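Local structure of peptidoglycan N-acetylglucosamine deacetylase (Agathobacter rectalis, 5JMU) at residues Y33-L38 / A67-T72; D58-I63 / N100-A105; Q84-E89 / S120-S125. The protein probably hydrolyses carbon-nitrogen bonds other than peptide bonds, as a zinc-binding peptidoglycan N-acetylglucosamine deacetylase whose catalytic domain is this chain. One frame throughout, in Å; residues are numbered along the deposited sequence.

Contacts 1 and 2 share helix 61-68 and touch where Gln35 meets Met62; contact 1 uses the C-terminal end of the helix, contact 2 its start. In each, two of the four touching residues are buried and none is fully exposed. Contact 3 lies across the chain's centre from contact 1, about 28 Å away between centres, with all its touching residues buried. Chemistry follows place: contact 1 sets a leucine against a guanidinium and an imidazole, with a bridging water, contact 2 is hydrocarbon with one amide, and contact 3 sets a tyrosine ring against polar loop residues near the zinc site. Helix 89-107 connects the last two, capped at 84-89 and packed at 100-105.

Contact 1: residues Y33-L38 / A67-T72; sequences YTQGLL and AKRGHT
Leu38 fits between two side chains from the turn that follows helix 61-68, touching Arg69 with its base and His71 with its tip. Its CB lies over one face of the Arg69 guanidinium, 3.7 Å from NH1. The branch methyl CD2 reaches on to the imidazole, where Leu38 CD2 sits 3.6 Å from His71 CD2 and is equally close to NE2, the two side chains crossing obliquely. Arg69 reaches the leucine because its chain is extended from CG to NE after a first torsion of -66°, which sets CG anti to the carbonyl carbon. The Gln35 side chain crosses that of Arg69 at about a right angle, its amide plane tilted 47° from the guanidinium. The charge of Arg69 is answered elsewhere: Glu65 pairs with NE, while Asp39 and Asp42 pair with NH1, so the group that rests on Leu38 is held by acids from both helices. The His71 ring is fixed from several directions. Water 1 lies in the ring plane at its edge, 2.8 Å from His71 NE2, and donates to Leu38 O at 2.7 Å, tying the imidazole to the backbone of helix 34-43. The carbonyl oxygen of Arg69 stands above one face, toward the rim. ND1 is hydrogen-bonded to Ala48 N, and Phe50 meets the ring edge-to-face. Between the two contacting residues the chain turns at Gly70, whose positive phi of 99° ends the helix in a Schellman motif, with Gly70 N bonded to Ala67 O at 3.0 Å. His71 then leads straight into strand 72-77. The contact thus joins the connecting helices of two successive beta-alpha-beta crossovers, 21-27 to 49-53 and 49-53 to 72-77, an arrangement typical of the distorted beta/alpha barrel of NodB-homology deacetylases.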
loop_
_atom_site.group_PDB
_atom_site.type_symbol
_atom_site.label_atom_id
_atom_site.label_comp_id
_atom_site.label_asym_id
_atom_site.label_seq_id
_atom_site.Cartn_x
_atom_site.Cartn_y
_atom_site.Cartn_z
ATOM N N TYR A 33 -15.814 2.638 -2.796
ATOM C CA TYR A 33 -15.945 1.716 -1.675
ATOM C C TYR A 33 -15.112 2.100 -0.467
ATOM O O TYR A 33 -15.195 1.433 0.579
ATOM C CB TYR A 33 -15.572 0.272 -2.112
ATOM C CG TYR A 33 -16.331 -0.114 -3.383
ATOM C CD1 TYR A 33 -17.704 -0.217 -3.375
ATOM C CD2 TYR A 33 -15.661 -0.315 -4.598
ATOM C CE1 TYR A 33 -18.403 -0.524 -4.522
ATOM C CE2 TYR A 33 -16.343 -0.623 -5.740
ATOM C CZ TYR A 33 -17.701 -0.733 -5.697
ATOM O OH TYR A 33 -18.403 -1.037 -6.837
ATOM N N THR A 34 -14.284 3.134 -0.604
ATOM C CA THR A 34 -13.365 3.513 0.454
ATOM C C THR A 34 -14.064 3.979 1.727
ATOM O O THR A 34 -13.629 3.598 2.813
ATOM C CB THR A 34 -12.386 4.591 -0.072
ATOM O OG1 THR A 34 -11.701 4.015 -1.206
ATOM C CG2 THR A 34 -11.352 5.014 1.037
ATOM N N GLN A 35 -15.112 4.799 1.612
ATOM C CA GLN A 35 -15.812 5.249 2.803
ATOM C C GLN A 35 -16.304 4.043 3.643
ATOM O O GLN A 35 -16.140 4.006 4.858
ATOM C CB GLN A 35 -16.994 6.150 2.426
ATOM C CG GLN A 35 -17.847 6.581 3.606
ATOM C CD GLN A 35 -17.093 7.428 4.584
ATOM O OE1 GLN A 35 -16.828 7.009 5.720
ATOM N NE2 GLN A 35 -16.735 8.627 4.164
ATOM N N GLY A 36 -16.908 3.064 2.979
ATOM C CA GLY A 36 -17.426 1.895 3.662
ATOM C C GLY A 36 -16.310 1.125 4.373
ATOM O O GLY A 36 -16.498 0.613 5.472
ATOM N N LEU A 37 -15.143 1.040 3.723
ATOM C CA LEU A 37 -13.959 0.410 4.308
ATOM C C LEU A 37 -13.536 1.190 5.562
ATOM O O LEU A 37 -13.232 0.597 6.602
ATOM C CB LEU A 37 -12.819 0.369 3.276
ATOM C CG LEU A 37 -11.464 -0.097 3.840
ATOM C CD1 LEU A 37 -11.549 -1.488 4.544
ATOM C CD2 LEU A 37 -10.436 -0.140 2.705
ATOM N N LEU A 38 -13.503 2.519 5.473
ATOM C CA LEU A 38 -13.137 3.318 6.662
ATOM C C LEU A 38 -14.085 3.061 7.847
ATOM O O LEU A 38 -13.671 3.064 9.011
ATOM C CB LEU A 38 -13.117 4.810 6.320
ATOM C CG LEU A 38 -12.016 5.174 5.344
ATOM C CD1 LEU A 38 -12.137 6.699 5.096
ATOM C CD2 LEU A 38 -10.648 4.813 5.932
ATOM N N ALA A 67 -6.507 10.205 6.514
ATOM C CA ALA A 67 -5.547 10.763 7.460
ATOM C C ALA A 67 -6.258 11.192 8.747
ATOM O O ALA A 67 -5.736 10.951 9.851
ATOM C CB ALA A 67 -4.778 11.943 6.831
ATOM N N LYS A 68 -7.428 11.833 8.619
ATOM C CA LYS A 68 -8.135 12.316 9.797
ATOM C C LYS A 68 -8.451 11.187 10.745
ATOM O O LYS A 68 -8.423 11.395 11.991
ATOM C CB LYS A 68 -9.440 13.048 9.391
ATOM C CG LYS A 68 -10.339 13.499 10.521
ATOM C CD LYS A 68 -11.581 14.199 9.961
ATOM C CE LYS A 68 -12.433 14.788 11.085
ATOM N NZ LYS A 68 -13.751 15.303 10.568
ATOM N N ARG A 69 -8.749 10.011 10.182
ATOM C CA ARG A 69 -9.146 8.858 10.987
ATOM C C ARG A 69 -7.953 8.052 11.495
ATOM O O ARG A 69 -8.133 7.044 12.170
ATOM C CB ARG A 69 -10.108 7.961 10.199
ATOM C CG ARG A 69 -11.433 8.662 9.938
ATOM C CD ARG A 69 -12.450 7.705 9.364
ATOM N NE ARG A 69 -13.633 8.392 8.815
ATOM C CZ ARG A 69 -14.802 7.810 8.590
ATOM N NH1 ARG A 69 -15.012 6.530 8.928
ATOM N NH2 ARG A 69 -15.764 8.522 8.045
ATOM N N GLY A 70 -6.742 8.520 11.218
ATOM C CA GLY A 70 -5.578 7.930 11.840
ATOM C C GLY A 70 -4.824 6.916 10.980
ATOM O O GLY A 70 -3.864 6.285 11.449
ATOM N N HIS A 71 -5.255 6.753 9.738
ATOM C CA HIS A 71 -4.555 5.821 8.830
ATOM C C HIS A 71 -3.326 6.460 8.222
ATOM O O HIS A 71 -3.188 7.676 8.232
ATOM C CB HIS A 71 -5.495 5.374 7.712
ATOM C CG HIS A 71 -6.746 4.794 8.250
ATOM N ND1 HIS A 71 -6.749 3.605 8.948
ATOM C CD2 HIS A 71 -8.013 5.270 8.292
ATOM C CE1 HIS A 71 -7.966 3.371 9.403
ATOM N NE2 HIS A 71 -8.758 4.358 8.998
ATOM N N THR A 72 -2.407 5.621 7.736
ATOM C CA THR A 72 -1.260 6.127 7.002
ATOM C C THR A 72 -1.645 6.362 5.548
ATOM O O THR A 72 -2.207 5.485 4.899
ATOM C CB THR A 72 -0.098 5.131 7.091
ATOM O OG1 THR A 72 0.318 5.088 8.484
ATOM C CG2 THR A 72 1.057 5.560 6.148
HETATM O O HOH W 1 -11.519 4.508 9.644
#

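Contact 2: residues D58-I63 / N100-A105; sequences DYQNMI and NSIIKA
The side-chain amide of Gln60 is the flat group here, and Ile102 covers one of its faces. The methyl Ile102 CG2 stands almost directly above the amide carbon, 3.6 Å from Gln60 CD, with OE1 and NE2 only slightly farther off. Ile102 CD1 lies on the same side, 3.9 Å from Gln60 NE2. The glutamine chain is extended beyond CG, and a last torsion of 82° turns the amide so that it presents this face to the isoleucine, the two side chains crossing at about a right angle. Its polar atoms are engaged elsewhere: NE2 is hydrogen-bonded to Asn54 OD1 and OE1 to Gln106 NE2. Both bonds help hold the amide's rotation, so the methyl meets a face whose hydrogen-bonding groups are already occupied. In the NodB-homology fold this is where the start of helix 61-68 packs beside the long helix 89-107, both lying against strand 72-77 of the parallel sheet. The closest backbones are those of Ile63 and Ile103, whose CA atoms are 6.9 Å apart. Ile63 points across the interface and ends at the same methyl that covers the glutamine, Ile63 CD1 being 4.0 Å from Ile102 CG2. Its other branch is more distant, with Ile63 CG2 at 4.4 Å from Ile103 CG1. Val73 of that strand touches both Ile63 and Ile103, and Ile75 also touches Ile103. The side chain of Ile103 comes within about 8 Å of that of the zinc ligand His76.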
loop_
_atom_site.group_PDB
_atom_site.type_symbol
_atom_site.label_atom_id
_atom_site.label_comp_id
_atom_site.label_asym_id
_atom_site.label_seq_id
_atom_site.Cartn_x
_atom_site.Cartn_y
_atom_site.Cartn_z
ATOM N N ASP A 58 -13.213 11.910 -8.189
ATOM C CA ASP A 58 -14.500 12.175 -7.530
ATOM C C ASP A 58 -14.485 11.727 -6.059
ATOM O O ASP A 58 -15.444 11.983 -5.326
ATOM C CB ASP A 58 -15.677 11.471 -8.227
ATOM C CG ASP A 58 -16.036 12.080 -9.563
ATOM O OD1 ASP A 58 -15.623 13.223 -9.860
ATOM O OD2 ASP A 58 -16.768 11.398 -10.313
ATOM N N TYR A 59 -13.421 11.041 -5.641
ATOM C CA TYR A 59 -13.302 10.564 -4.246
ATOM C C TYR A 59 -12.050 11.112 -3.588
ATOM O O TYR A 59 -11.579 10.589 -2.557
ATOM C CB TYR A 59 -13.322 9.012 -4.219
ATOM C CG TYR A 59 -14.673 8.554 -4.652
ATOM C CD1 TYR A 59 -15.721 8.516 -3.754
ATOM C CD2 TYR A 59 -14.926 8.226 -5.974
ATOM C CE1 TYR A 59 -16.981 8.137 -4.156
ATOM C CE2 TYR A 59 -16.184 7.844 -6.374
ATOM C CZ TYR A 59 -17.197 7.792 -5.465
ATOM O OH TYR A 59 -18.466 7.442 -5.859
ATOM N N GLN A 60 -11.488 12.178 -4.150
ATOM C CA GLN A 60 -10.192 12.669 -3.656
ATOM C C GLN A 60 -10.225 13.116 -2.172
ATOM O O GLN A 60 -9.221 12.968 -1.448
ATOM C CB GLN A 60 -9.702 13.802 -4.541
ATOM C CG GLN A 60 -8.210 14.017 -4.503
ATOM C CD GLN A 60 -7.810 15.293 -5.230
ATOM O OE1 GLN A 60 -7.882 16.376 -4.663
ATOM N NE2 GLN A 60 -7.423 15.173 -6.498
ATOM N N ASN A 61 -11.375 13.630 -1.725
ATOM C CA ASN A 61 -11.501 14.027 -0.325
ATOM C C ASN A 61 -11.402 12.863 0.647
ATOM O O ASN A 61 -11.187 13.084 1.845
ATOM C CB ASN A 61 -12.819 14.746 -0.108
ATOM C CG ASN A 61 -14.003 13.849 -0.421
ATOM O OD1 ASN A 61 -14.031 13.201 -1.478
ATOM N ND2 ASN A 61 -14.991 13.782 0.503
HETATM N N MSE A 62 -11.513 11.618 0.149
HETATM C CA MSE A 62 -11.284 10.474 1.050
HETATM C C MSE A 62 -9.862 10.384 1.540
HETATM O O MSE A 62 -9.610 9.759 2.576
HETATM C CB MSE A 62 -11.658 9.156 0.393
HETATM C CG MSE A 62 -13.140 8.949 0.186
HETATM SE SE MSE A 62 -14.178 8.973 1.856
HETATM C CE MSE A 62 -14.608 10.802 1.939
ATOM N N ILE A 63 -8.927 11.016 0.828
ATOM C CA ILE A 63 -7.541 11.035 1.303
ATOM C C ILE A 63 -7.477 11.845 2.615
ATOM O O ILE A 63 -6.814 11.439 3.579
ATOM C CB ILE A 63 -6.621 11.632 0.255
ATOM C CG1 ILE A 63 -6.580 10.697 -0.943
ATOM C CG2 ILE A 63 -5.201 11.935 0.831
ATOM C CD1 ILE A 63 -5.858 11.321 -2.182
ATOM N N ASN A 100 2.070 13.387 -4.294
ATOM C CA ASN A 100 2.420 13.944 -3.006
ATOM C C ASN A 100 1.746 15.291 -2.785
ATOM O O ASN A 100 1.323 15.592 -1.677
ATOM C CB ASN A 100 3.938 14.127 -2.881
ATOM C CG ASN A 100 4.305 14.578 -1.526
ATOM O OD1 ASN A 100 4.254 13.792 -0.595
ATOM N ND2 ASN A 100 4.662 15.865 -1.387
ATOM N N SER A 101 1.676 16.098 -3.831
ATOM C CA SER A 101 1.060 17.420 -3.722
ATOM C C SER A 101 -0.420 17.300 -3.366
ATOM O O SER A 101 -0.926 18.093 -2.547
ATOM C CB SER A 101 1.237 18.198 -5.003
ATOM O OG SER A 101 2.573 18.663 -4.979
ATOM N N ILE A 102 -1.105 16.327 -3.965
ATOM C CA ILE A 102 -2.517 16.135 -3.610
ATOM C C ILE A 102 -2.630 15.689 -2.153
ATOM O O ILE A 102 -3.540 16.145 -1.418
ATOM C CB ILE A 102 -3.205 15.130 -4.566
ATOM C CG1 ILE A 102 -3.405 15.809 -5.927
ATOM C CG2 ILE A 102 -4.531 14.686 -3.992
ATOM C CD1 ILE A 102 -3.631 14.760 -7.067
ATOM N N ILE A 103 -1.720 14.812 -1.733
ATOM C CA ILE A 103 -1.762 14.370 -0.333
ATOM C C ILE A 103 -1.510 15.551 0.612
ATOM O O ILE A 103 -2.197 15.709 1.618
ATOM C CB ILE A 103 -0.734 13.258 -0.089
ATOM C CG1 ILE A 103 -1.178 12.025 -0.850
ATOM C CG2 ILE A 103 -0.552 12.944 1.390
ATOM C CD1 ILE A 103 -0.037 10.929 -0.988
ATOM N N LYS A 104 -0.595 16.432 0.263
ATOM C CA LYS A 104 -0.338 17.620 1.072
ATOM C C LYS A 104 -1.556 18.536 1.140
ATOM O O LYS A 104 -1.932 19.035 2.220
ATOM C CB LYS A 104 0.863 18.378 0.490
ATOM C CG LYS A 104 1.050 19.743 1.084
ATOM C CD LYS A 104 1.544 19.644 2.510
ATOM C CE LYS A 104 2.052 21.042 2.942
ATOM N NZ LYS A 104 2.259 21.219 4.406
ATOM N N ALA A 105 -2.163 18.787 -0.037
ATOM C CA ALA A 105 -3.395 19.603 -0.142
ATOM C C ALA A 105 -4.482 19.053 0.783
ATOM O O ALA A 105 -5.142 19.783 1.537
ATOM C CB ALA A 105 -3.891 19.611 -1.602
#

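Contact 3: residues Q84-E89 / S120-S125; sequences QIYTSE and SSNTVS. With MG (magnesium ion), chain D.
Tyr86 is sandwiched: Ile85 CG1 stands over the centre of one ring face and Ser125 CB covers the other. The serine contact is a CH-pi interaction, with Ser125 CB 4.0 Å from the centroid of the Tyr86 ring and 26° off its normal, displaced toward Tyr86 CG. The loop that supplies Ser125 is folded as an Asx motif. Asn122 OD1 accepts from Ser125 N at 3.0 Å in a nearly straight approach to the carbonyl, and from Ser125 OG at 2.7 Å, from a hydroxyl tilted out of the amide plane. Two donors on one oxygen hold the Asn122 amide, and the second also ties down the Ser125 hydroxyl, Asn122 CG sitting between its backbone N and carbonyl carbon (chi1 78°). The amide and the ring come from opposite directions with planes 27° apart, Asn122 ND2 lying 3.4 Å from Tyr86 OH. Each has a polar partner in the residues just before Ser120: Tyr86 OH is hydrogen-bonded to Pro117 O and Asn122 ND2 to Gly119 O. This ties the end of helix 82-85 to the loop before helix 132-142, with the Tyr86 side chain about 9 Å from the zinc ion of the NodB-homology domain. Farther along, Ser88 is the N-cap of helix 89-107, and Glu89 OE1 binds a magnesium ion at 2.2 Å; water 2, also on the metal, donates to Glu89 OE2 at 2.6 Å.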
loop_
_atom_site.group_PDB
_atom_site.type_symbol
_atom_site.label_atom_id
_atom_site.label_comp_id
_atom_site.label_asym_id
_atom_site.label_seq_id
_atom_site.Cartn_x
_atom_site.Cartn_y
_atom_site.Cartn_z
ATOM N N GLN A 84 3.440 5.611 -18.751
ATOM C CA GLN A 84 3.795 7.009 -18.570
ATOM C C GLN A 84 4.862 7.102 -17.491
ATOM O O GLN A 84 5.948 7.640 -17.717
ATOM C CB GLN A 84 2.579 7.850 -18.185
ATOM C CG GLN A 84 1.466 7.837 -19.233
ATOM C CD GLN A 84 0.425 8.928 -19.037
ATOM O OE1 GLN A 84 0.415 9.646 -18.037
ATOM N NE2 GLN A 84 -0.454 9.068 -20.019
ATOM N N ILE A 85 4.571 6.538 -16.330
ATOM C CA ILE A 85 5.477 6.747 -15.213
ATOM C C ILE A 85 6.797 5.989 -15.326
ATOM O O ILE A 85 7.769 6.337 -14.625
ATOM C CB ILE A 85 4.784 6.386 -13.857
ATOM C CG1 ILE A 85 4.609 4.848 -13.743
ATOM C CG2 ILE A 85 3.443 7.139 -13.774
ATOM C CD1 ILE A 85 3.975 4.352 -12.407
ATOM N N TYR A 86 6.848 4.934 -16.142
ATOM C CA TYR A 86 8.082 4.164 -16.176
ATOM C C TYR A 86 8.899 4.416 -17.460
ATOM O O TYR A 86 9.804 3.636 -17.800
ATOM C CB TYR A 86 7.795 2.662 -16.000
ATOM C CG TYR A 86 7.426 2.269 -14.568
ATOM C CD1 TYR A 86 8.114 2.793 -13.471
ATOM C CD2 TYR A 86 6.397 1.319 -14.322
ATOM C CE1 TYR A 86 7.783 2.422 -12.176
ATOM C CE2 TYR A 86 6.079 0.930 -13.037
ATOM C CZ TYR A 86 6.804 1.464 -11.978
ATOM O OH TYR A 86 6.557 1.122 -10.671
ATOM N N THR A 87 8.612 5.512 -18.157
ATOM C CA THR A 87 9.401 5.812 -19.357
ATOM C C THR A 87 10.756 6.479 -18.985
ATOM O O THR A 87 11.703 6.434 -19.767
ATOM C CB THR A 87 8.645 6.719 -20.305
ATOM O OG1 THR A 87 8.216 7.892 -19.605
ATOM C CG2 THR A 87 7.432 5.994 -20.857
ATOM N N SER A 88 10.858 7.125 -17.818
ATOM C CA SER A 88 12.123 7.739 -17.422
ATOM C C SER A 88 12.052 7.995 -15.918
ATOM O O SER A 88 10.960 8.074 -15.372
ATOM C CB SER A 88 12.386 9.050 -18.166
ATOM O OG SER A 88 11.445 10.027 -17.791
ATOM N N GLU A 89 13.207 8.140 -15.259
ATOM C CA GLU A 89 13.220 8.575 -13.860
ATOM C C GLU A 89 12.457 9.901 -13.687
ATOM O O GLU A 89 11.735 10.079 -12.709
ATOM C CB GLU A 89 14.678 8.774 -13.395
ATOM C CG GLU A 89 15.454 7.467 -13.281
ATOM C CD GLU A 89 16.983 7.666 -13.301
ATOM O OE1 GLU A 89 17.574 8.656 -12.649
ATOM O OE2 GLU A 89 17.550 6.751 -13.956
ATOM N N SER A 120 8.141 -3.112 -6.308
ATOM C CA SER A 120 9.504 -2.782 -6.758
ATOM C C SER A 120 10.070 -3.889 -7.651
ATOM O O SER A 120 11.059 -3.667 -8.374
ATOM C CB SER A 120 10.436 -2.556 -5.544
ATOM O OG SER A 120 10.708 -3.769 -4.845
ATOM N N SER A 121 9.418 -5.048 -7.581
ATOM C CA SER A 121 9.782 -6.264 -8.327
ATOM C C SER A 121 9.217 -6.342 -9.736
ATOM O O SER A 121 9.477 -7.342 -10.457
ATOM C CB SER A 121 9.290 -7.479 -7.522
ATOM O OG SER A 121 7.897 -7.283 -7.203
ATOM N N ASN A 122 8.452 -5.331 -10.144
ATOM C CA ASN A 122 7.743 -5.430 -11.433
ATOM C C ASN A 122 8.696 -5.550 -12.606
ATOM O O ASN A 122 9.795 -5.018 -12.567
ATOM C CB ASN A 122 6.817 -4.222 -11.673
ATOM C CG ASN A 122 7.569 -2.976 -12.122
ATOM O OD1 ASN A 122 7.945 -2.862 -13.286
ATOM N ND2 ASN A 122 7.782 -2.043 -11.210
ATOM N N THR A 123 8.258 -6.240 -13.672
ATOM C CA THR A 123 9.039 -6.239 -14.910
ATOM C C THR A 123 8.335 -5.518 -16.040
ATOM O O THR A 123 8.941 -5.326 -17.105
ATOM C CB THR A 123 9.379 -7.650 -15.398
ATOM O OG1 THR A 123 8.185 -8.404 -15.602
ATOM C CG2 THR A 123 10.272 -8.322 -14.396
ATOM N N VAL A 124 7.077 -5.093 -15.829
ATOM C CA VAL A 124 6.424 -4.333 -16.891
ATOM C C VAL A 124 7.233 -3.059 -17.248
ATOM O O VAL A 124 7.258 -2.634 -18.405
ATOM C CB VAL A 124 4.963 -3.944 -16.534
ATOM C CG1 VAL A 124 4.852 -3.081 -15.292
ATOM C CG2 VAL A 124 4.226 -3.363 -17.792
ATOM N N SER A 125 7.910 -2.487 -16.241
ATOM C CA SER A 125 8.718 -1.310 -16.500
ATOM C C SER A 125 9.829 -1.614 -17.514
ATOM O O SER A 125 10.295 -0.657 -18.141
ATOM C CB SER A 125 9.328 -0.772 -15.204
ATOM O OG SER A 125 10.090 -1.801 -14.570
HETATM MG MG MG D . 19.739 8.798 -12.084
HETATM O O HOH W 2 20.019 7.418 -13.655
HETATM O O HOH W 3 19.434 7.160 -10.809
HETATM O O HOH W 4 19.233 10.019 -10.482
#